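Local coordinates for protein alcohol dehydrogenase (Escherichia coli, PDB 5VM2) that is of unknown substrate specificity but probably acts as a zinc-containing, NAD(H)- or NADP(H)-dependent dehydrogenase that oxidises alcohol groups, at residues G178-C190 and A303-V315. Sequence-based numbering, arbitrary orientation.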
ATOM      1  N   GLY A 178      -8.596  -7.379  -2.646  1.00 31.82           N
ATOM      2  CA  GLY A 178      -7.442  -6.970  -3.414  1.00 31.75           C
ATOM      3  C   GLY A 178      -6.234  -6.849  -2.500  1.00 30.68           C
ATOM      4  O   GLY A 178      -6.250  -7.248  -1.334  1.00 28.17           O
ATOM      5  N   CYS A 179      -5.166  -6.264  -3.048  1.00 30.16           N
ATOM      6  CA  CYS A 179      -3.905  -6.185  -2.314  1.00 31.26           C
ATOM      7  C   CYS A 179      -4.095  -5.583  -0.923  1.00 29.73           C
ATOM      8  O   CYS A 179      -3.717  -6.191   0.085  1.00 29.67           O
ATOM      9  CB  CYS A 179      -2.879  -5.376  -3.108  1.00 32.26           C
ATOM     10  SG  CYS A 179      -1.330  -5.140  -2.204  1.00 34.62           S
ATOM     11  N   ILE A 180      -4.714  -4.405  -0.844  1.00 29.81           N
ATOM     12  CA  ILE A 180      -4.835  -3.724   0.440  1.00 31.35           C
ATOM     13  C   ILE A 180      -5.769  -4.474   1.387  1.00 27.83           C
ATOM     14  O   ILE A 180      -5.552  -4.481   2.607  1.00 26.31           O
ATOM     15  CB  ILE A 180      -5.293  -2.270   0.226  1.00 34.03           C
ATOM     16  CG1 ILE A 180      -4.322  -1.547  -0.712  1.00 34.87           C
ATOM     17  CG2 ILE A 180      -5.367  -1.556   1.552  1.00 32.68           C
ATOM     18  CD1 ILE A 180      -2.900  -1.473  -0.179  1.00 34.29           C
ATOM     19  N   GLY A 181      -6.810  -5.120   0.857  1.00 25.39           N
ATOM     20  CA  GLY A 181      -7.683  -5.911   1.712  1.00 24.39           C
ATOM     21  C   GLY A 181      -6.981  -7.123   2.298  1.00 25.90           C
ATOM     22  O   GLY A 181      -7.210  -7.489   3.455  1.00 27.32           O
ATOM     23  N   LEU A 182      -6.115  -7.760   1.508  1.00 26.35           N
ATOM     24  CA  LEU A 182      -5.351  -8.899   2.001  1.00 23.06           C
ATOM     25  C   LEU A 182      -4.285  -8.457   2.995  1.00 23.74           C
ATOM     26  O   LEU A 182      -4.029  -9.154   3.986  1.00 24.86           O
ATOM     27  CB  LEU A 182      -4.730  -9.649   0.821  1.00 24.62           C
ATOM     28  CG  LEU A 182      -5.788 -10.232  -0.119  1.00 26.36           C
ATOM     29  CD1 LEU A 182      -5.148 -10.862  -1.341  1.00 31.21           C
ATOM     30  CD2 LEU A 182      -6.649 -11.242   0.627  1.00 28.73           C
ATOM     31  N   MET A 183      -3.656  -7.301   2.753  1.00 25.17           N
ATOM     32  CA  MET A 183      -2.737  -6.738   3.740  1.00 23.60           C
ATOM     33  C   MET A 183      -3.453  -6.436   5.049  1.00 25.26           C
ATOM     34  O   MET A 183      -2.923  -6.715   6.131  1.00 24.89           O
ATOM     35  CB  MET A 183      -2.081  -5.466   3.204  1.00 21.91           C
ATOM     36  CG  MET A 183      -1.166  -5.671   2.005  1.00 25.14           C
ATOM     37  SD  MET A 183       0.038  -6.981   2.249  1.00 27.67           S
ATOM     38  CE  MET A 183       1.135  -6.717   0.852  1.00 27.21           C
ATOM     39  N   THR A 184      -4.650  -5.848   4.967  1.00 24.18           N
ATOM     40  CA  THR A 184      -5.418  -5.543   6.171  1.00 24.62           C
ATOM     41  C   THR A 184      -5.804  -6.818   6.914  1.00 24.41           C
ATOM     42  O   THR A 184      -5.730  -6.874   8.147  1.00 25.62           O
ATOM     43  CB  THR A 184      -6.661  -4.730   5.803  1.00 26.19           C
ATOM     44  OG1 THR A 184      -6.268  -3.561   5.069  1.00 27.26           O
ATOM     45  CG2 THR A 184      -7.417  -4.302   7.060  1.00 26.47           C
ATOM     46  N   LEU A 185      -6.195  -7.859   6.173  1.00 25.91           N
ATOM     47  CA  LEU A 185      -6.506  -9.155   6.775  1.00 26.48           C
ATOM     48  C   LEU A 185      -5.331  -9.692   7.587  1.00 27.20           C
ATOM     49  O   LEU A 185      -5.486 -10.072   8.753  1.00 28.12           O
ATOM     50  CB  LEU A 185      -6.906 -10.138   5.673  1.00 28.05           C
ATOM     51  CG  LEU A 185      -6.807 -11.646   5.899  1.00 27.16           C
ATOM     52  CD1 LEU A 185      -7.806 -12.088   6.969  1.00 28.68           C
ATOM     53  CD2 LEU A 185      -7.037 -12.381   4.567  1.00 25.68           C
ATOM     54  N   GLN A 186      -4.143  -9.727   6.986  1.00 25.46           N
ATOM     55  CA  GLN A 186      -2.982 -10.239   7.703  1.00 26.09           C
ATOM     56  C   GLN A 186      -2.611  -9.338   8.878  1.00 26.01           C
ATOM     57  O   GLN A 186      -2.177  -9.825   9.930  1.00 24.80           O
ATOM     58  CB  GLN A 186      -1.818 -10.403   6.732  1.00 27.97           C
ATOM     59  CG  GLN A 186      -2.128 -11.391   5.618  1.00 28.25           C
ATOM     60  CD  GLN A 186      -0.885 -11.920   4.955  1.00 28.89           C
ATOM     61  OE1 GLN A 186      -0.212 -12.790   5.495  1.00 29.93           O
ATOM     62  NE2 GLN A 186      -0.571 -11.400   3.773  1.00 28.85           N
ATOM     63  N   ALA A 187      -2.801  -8.025   8.734  1.00 26.21           N
ATOM     64  CA  ALA A 187      -2.563  -7.136   9.868  1.00 26.39           C
ATOM     65  C   ALA A 187      -3.538  -7.427  11.003  1.00 27.65           C
ATOM     66  O   ALA A 187      -3.137  -7.496  12.170  1.00 26.62           O
ATOM     67  CB  ALA A 187      -2.658  -5.676   9.431  1.00 23.34           C
ATOM     68  N   CYS A 188      -4.822  -7.623  10.679  1.00 28.48           N
ATOM     69  CA  CYS A 188      -5.795  -7.967  11.714  1.00 28.89           C
ATOM     70  C   CYS A 188      -5.415  -9.264  12.418  1.00 29.59           C
ATOM     71  O   CYS A 188      -5.570  -9.383  13.639  1.00 29.05           O
ATOM     72  CB  CYS A 188      -7.197  -8.071  11.116  1.00 27.65           C
ATOM     73  SG  CYS A 188      -7.882  -6.485  10.585  1.00 27.74           S
ATOM     74  N   LYS A 189      -4.907 -10.243  11.665  1.00 29.98           N
ATOM     75  CA  LYS A 189      -4.451 -11.485  12.285  1.00 29.24           C
ATOM     76  C   LYS A 189      -3.285 -11.233  13.231  1.00 27.83           C
ATOM     77  O   LYS A 189      -3.237 -11.786  14.338  1.00 28.28           O
ATOM     78  CB  LYS A 189      -4.038 -12.492  11.211  1.00 33.49           C
ATOM     79  CG  LYS A 189      -5.172 -12.980  10.332  1.00 40.23           C
ATOM     80  CD  LYS A 189      -5.068 -14.481  10.098  1.00 48.23           C
ATOM     81  CE  LYS A 189      -3.869 -14.824   9.225  1.00 51.61           C
ATOM     82  NZ  LYS A 189      -3.204 -16.093   9.642  1.00 55.94           N
ATOM     83  N   CYS A 190      -2.329 -10.399  12.815  1.00 26.79           N
ATOM     84  CA  CYS A 190      -1.171 -10.121  13.657  1.00 27.63           C
ATOM     85  C   CYS A 190      -1.570  -9.411  14.943  1.00 26.98           C
ATOM     86  O   CYS A 190      -0.883  -9.547  15.958  1.00 29.44           O
ATOM     87  CB  CYS A 190      -0.153  -9.285  12.886  1.00 30.72           C
ATOM     88  SG  CYS A 190       0.666 -10.204  11.567  1.00 35.31           S
ATOM     89  N   ALA A 303       6.807  -8.403  11.266  1.00 32.62           N
ATOM     90  CA  ALA A 303       5.730  -9.356  11.029  1.00 31.35           C
ATOM     91  C   ALA A 303       6.017 -10.222   9.810  1.00 30.98           C
ATOM     92  O   ALA A 303       5.773 -11.435   9.830  1.00 30.75           O
ATOM     93  CB  ALA A 303       4.405  -8.613  10.868  1.00 29.49           C
ATOM     94  N   ILE A 304       6.549  -9.622   8.744  1.00 29.47           N
ATOM     95  CA  ILE A 304       6.859 -10.393   7.546  1.00 29.34           C
ATOM     96  C   ILE A 304       8.045 -11.322   7.801  1.00 30.50           C
ATOM     97  O   ILE A 304       8.018 -12.507   7.442  1.00 31.15           O
ATOM     98  CB  ILE A 304       7.110  -9.448   6.358  1.00 27.69           C
ATOM     99  CG1 ILE A 304       5.816  -8.707   6.004  1.00 26.25           C
ATOM    100  CG2 ILE A 304       7.641 -10.233   5.162  1.00 29.81           C
ATOM    101  CD1 ILE A 304       6.024  -7.433   5.209  1.00 25.71           C
ATOM    102  N   SER A 305       9.092 -10.806   8.450  1.00 31.53           N
ATOM    103  CA  SER A 305      10.282 -11.619   8.696  1.00 33.51           C
ATOM    104  C   SER A 305       9.959 -12.857   9.521  1.00 35.73           C
ATOM    105  O   SER A 305      10.539 -13.928   9.300  1.00 38.37           O
ATOM    106  CB  SER A 305      11.353 -10.791   9.401  1.00 35.52           C
ATOM    107  OG  SER A 305      12.488 -11.592   9.660  1.00 39.33           O
ATOM    108  N   SER A 306       9.047 -12.728  10.486  1.00 36.30           N
ATOM    109  CA  SER A 306       8.684 -13.846  11.348  1.00 38.81           C
ATOM    110  C   SER A 306       7.937 -14.944  10.602  1.00 40.08           C
ATOM    111  O   SER A 306       7.819 -16.058  11.122  1.00 41.97           O
ATOM    112  CB  SER A 306       7.823 -13.347  12.510  1.00 37.69           C
ATOM    113  OG  SER A 306       6.522 -12.992  12.054  1.00 34.84           O
ATOM    114  N   GLY A 307       7.433 -14.660   9.400  1.00 39.13           N
ATOM    115  CA  GLY A 307       6.582 -15.586   8.687  1.00 37.52           C
ATOM    116  C   GLY A 307       5.107 -15.450   8.995  1.00 36.16           C
ATOM    117  O   GLY A 307       4.282 -16.044   8.286  1.00 35.47           O
ATOM    118  N   ARG A 308       4.747 -14.687  10.029  1.00 34.20           N
ATOM    119  CA  ARG A 308       3.339 -14.523  10.375  1.00 36.26           C
ATOM    120  C   ARG A 308       2.584 -13.757   9.298  1.00 34.15           C
ATOM    121  O   ARG A 308       1.400 -14.023   9.062  1.00 36.67           O
ATOM    122  CB  ARG A 308       3.211 -13.810  11.721  1.00 37.64           C
ATOM    123  CG  ARG A 308       1.803 -13.799  12.288  1.00 40.16           C
ATOM    124  CD  ARG A 308       1.797 -13.403  13.761  1.00 43.06           C
ATOM    125  NE  ARG A 308       2.394 -14.430  14.612  1.00 47.13           N
ATOM    126  CZ  ARG A 308       2.592 -14.293  15.921  1.00 48.48           C
ATOM    127  NH1 ARG A 308       2.242 -13.167  16.533  1.00 46.59           N
ATOM    128  NH2 ARG A 308       3.139 -15.278  16.620  1.00 50.60           N
ATOM    129  N   PHE A 309       3.251 -12.820   8.635  1.00 30.84           N
ATOM    130  CA  PHE A 309       2.671 -11.981   7.595  1.00 31.52           C
ATOM    131  C   PHE A 309       3.312 -12.411   6.277  1.00 32.95           C
ATOM    132  O   PHE A 309       4.524 -12.256   6.099  1.00 33.45           O
ATOM    133  CB  PHE A 309       2.941 -10.512   7.920  1.00 31.38           C
ATOM    134  CG  PHE A 309       2.034  -9.530   7.224  1.00 30.34           C
ATOM    135  CD1 PHE A 309       1.345  -8.582   7.961  1.00 29.38           C
ATOM    136  CD2 PHE A 309       1.915  -9.517   5.839  1.00 31.64           C
ATOM    137  CE1 PHE A 309       0.526  -7.659   7.337  1.00 28.54           C
ATOM    138  CE2 PHE A 309       1.098  -8.595   5.209  1.00 32.68           C
ATOM    139  CZ  PHE A 309       0.406  -7.661   5.959  1.00 29.94           C
ATOM    140  N   ASP A 310       2.508 -12.968   5.365  1.00 34.14           N
ATOM    141  CA  ASP A 310       3.002 -13.560   4.113  1.00 35.18           C
ATOM    142  C   ASP A 310       2.721 -12.596   2.962  1.00 35.78           C
ATOM    143  O   ASP A 310       1.579 -12.464   2.515  1.00 35.97           O
ATOM    144  CB  ASP A 310       2.348 -14.922   3.877  1.00 38.17           C
ATOM    145  CG  ASP A 310       2.848 -15.632   2.606  1.00 42.14           C
ATOM    146  OD1 ASP A 310       3.587 -15.034   1.792  1.00 44.21           O
ATOM    147  OD2 ASP A 310       2.483 -16.812   2.416  1.00 45.79           O
ATOM    148  N   VAL A 311       3.772 -11.934   2.469  1.00 33.84           N
ATOM    149  CA  VAL A 311       3.646 -11.073   1.294  1.00 33.28           C
ATOM    150  C   VAL A 311       4.154 -11.740   0.016  1.00 35.92           C
ATOM    151  O   VAL A 311       3.741 -11.337  -1.084  1.00 36.88           O
ATOM    152  CB  VAL A 311       4.363  -9.719   1.504  1.00 32.73           C
ATOM    153  CG1 VAL A 311       3.684  -8.923   2.603  1.00 31.93           C
ATOM    154  CG2 VAL A 311       5.845  -9.919   1.818  1.00 31.93           C
ATOM    155  N   LYS A 312       5.025 -12.749   0.125  1.00 36.46           N
ATOM    156  CA  LYS A 312       5.557 -13.413  -1.060  1.00 40.18           C
ATOM    157  C   LYS A 312       4.463 -14.159  -1.811  1.00 39.84           C
ATOM    158  O   LYS A 312       4.430 -14.146  -3.047  1.00 40.90           O
ATOM    159  CB  LYS A 312       6.682 -14.368  -0.657  1.00 45.67           C
ATOM    160  CG  LYS A 312       7.126 -15.324  -1.751  1.00 52.26           C
ATOM    161  CD  LYS A 312       8.340 -16.132  -1.314  1.00 57.25           C
ATOM    162  CE  LYS A 312       9.455 -15.227  -0.806  1.00 59.99           C
ATOM    163  NZ  LYS A 312       9.888 -14.240  -1.836  1.00 61.60           N
ATOM    164  N   SER A 313       3.554 -14.809  -1.080  1.00 36.13           N
ATOM    165  CA  SER A 313       2.471 -15.547  -1.715  1.00 37.32           C
ATOM    166  C   SER A 313       1.508 -14.642  -2.470  1.00 36.60           C
ATOM    167  O   SER A 313       0.715 -15.139  -3.274  1.00 37.59           O
ATOM    168  CB  SER A 313       1.700 -16.352  -0.668  1.00 39.86           C
ATOM    169  OG  SER A 313       2.484 -17.417  -0.158  1.00 41.69           O
ATOM    170  N   MET A 314       1.543 -13.331  -2.232  1.00 35.76           N
ATOM    171  CA  MET A 314       0.601 -12.451  -2.908  1.00 35.12           C
ATOM    172  C   MET A 314       1.057 -12.071  -4.310  1.00 37.23           C
ATOM    173  O   MET A 314       0.215 -11.716  -5.144  1.00 38.83           O
ATOM    174  CB  MET A 314       0.366 -11.199  -2.063  1.00 35.18           C
ATOM    175  CG  MET A 314      -0.153 -11.528  -0.672  1.00 35.45           C
ATOM    176  SD  MET A 314      -0.395 -10.073   0.359  1.00 35.26           S
ATOM    177  CE  MET A 314      -1.422  -9.078  -0.729  1.00 34.83           C
ATOM    178  N   VAL A 315       2.353 -12.172  -4.598  1.00 36.85           N
ATOM    179  CA  VAL A 315       2.882 -11.777  -5.903  1.00 39.64           C
ATOM    180  C   VAL A 315       2.409 -12.786  -6.943  1.00 44.51           C
ATOM    181  O   VAL A 315       2.809 -13.953  -6.924  1.00 46.28           O
ATOM    182  CB  VAL A 315       4.409 -11.675  -5.884  1.00 38.60           C
ATOM    183  CG1 VAL A 315       4.925 -11.250  -7.251  1.00 38.39           C
ATOM    184  CG2 VAL A 315       4.849 -10.685  -4.827  1.00 37.31           C
TER
HETATM  185  O   HOH W   1      -0.774 -16.041   9.904  1.00 79.14           O
HETATM  186  O   HOH W   2       1.658 -10.437  15.934  1.00 33.01           O
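The amide of Gln186 grips the backbone of Asp310 with both its ends: Asp310 N donates to Gln186 OE1 over 2.7 Å, and Gln186 NE2 donates to Asp310 O, also over 2.7 Å. Both bonds are nearly straight, at 166° and 173°, and together they fix the rotation of the amide. Asp310 O lies in the amide plane, although NE2 stands above the plane of the carbonyl it meets. Closer to the backbone, Gln186 CB sits over the centre of the Phe309 ring, 3.5 Å above its plane, in a CH-pi contact. Helix 179-190 follows strand 171-175 of the parallel Rossmann-type sheet; Gly178, at its N-cap, and Gly181, in its first turn, fit the GxGxxG pattern expected of a dinucleotide-binding Rossmann domain. The loop after helix 297-305 packs along one side of it. Met183 bends at chi2 (-50°), bringing SD to the edge of the Phe309 ring, 3.5 Å from Phe309 CE2, a Met-aromatic contact. The same sulfur meets Met314 SD, while Met314 CE rests against Leu182 CB at 3.7 Å. Met158 of helix 145-163 also touches the phenyl group. At the C-terminal end of the helix, Cys190 SG approaches the ring obliquely and lies 3.8 Å from Arg308 CG. At this more open margin a water bridges Cys190 O and Arg308 NH1.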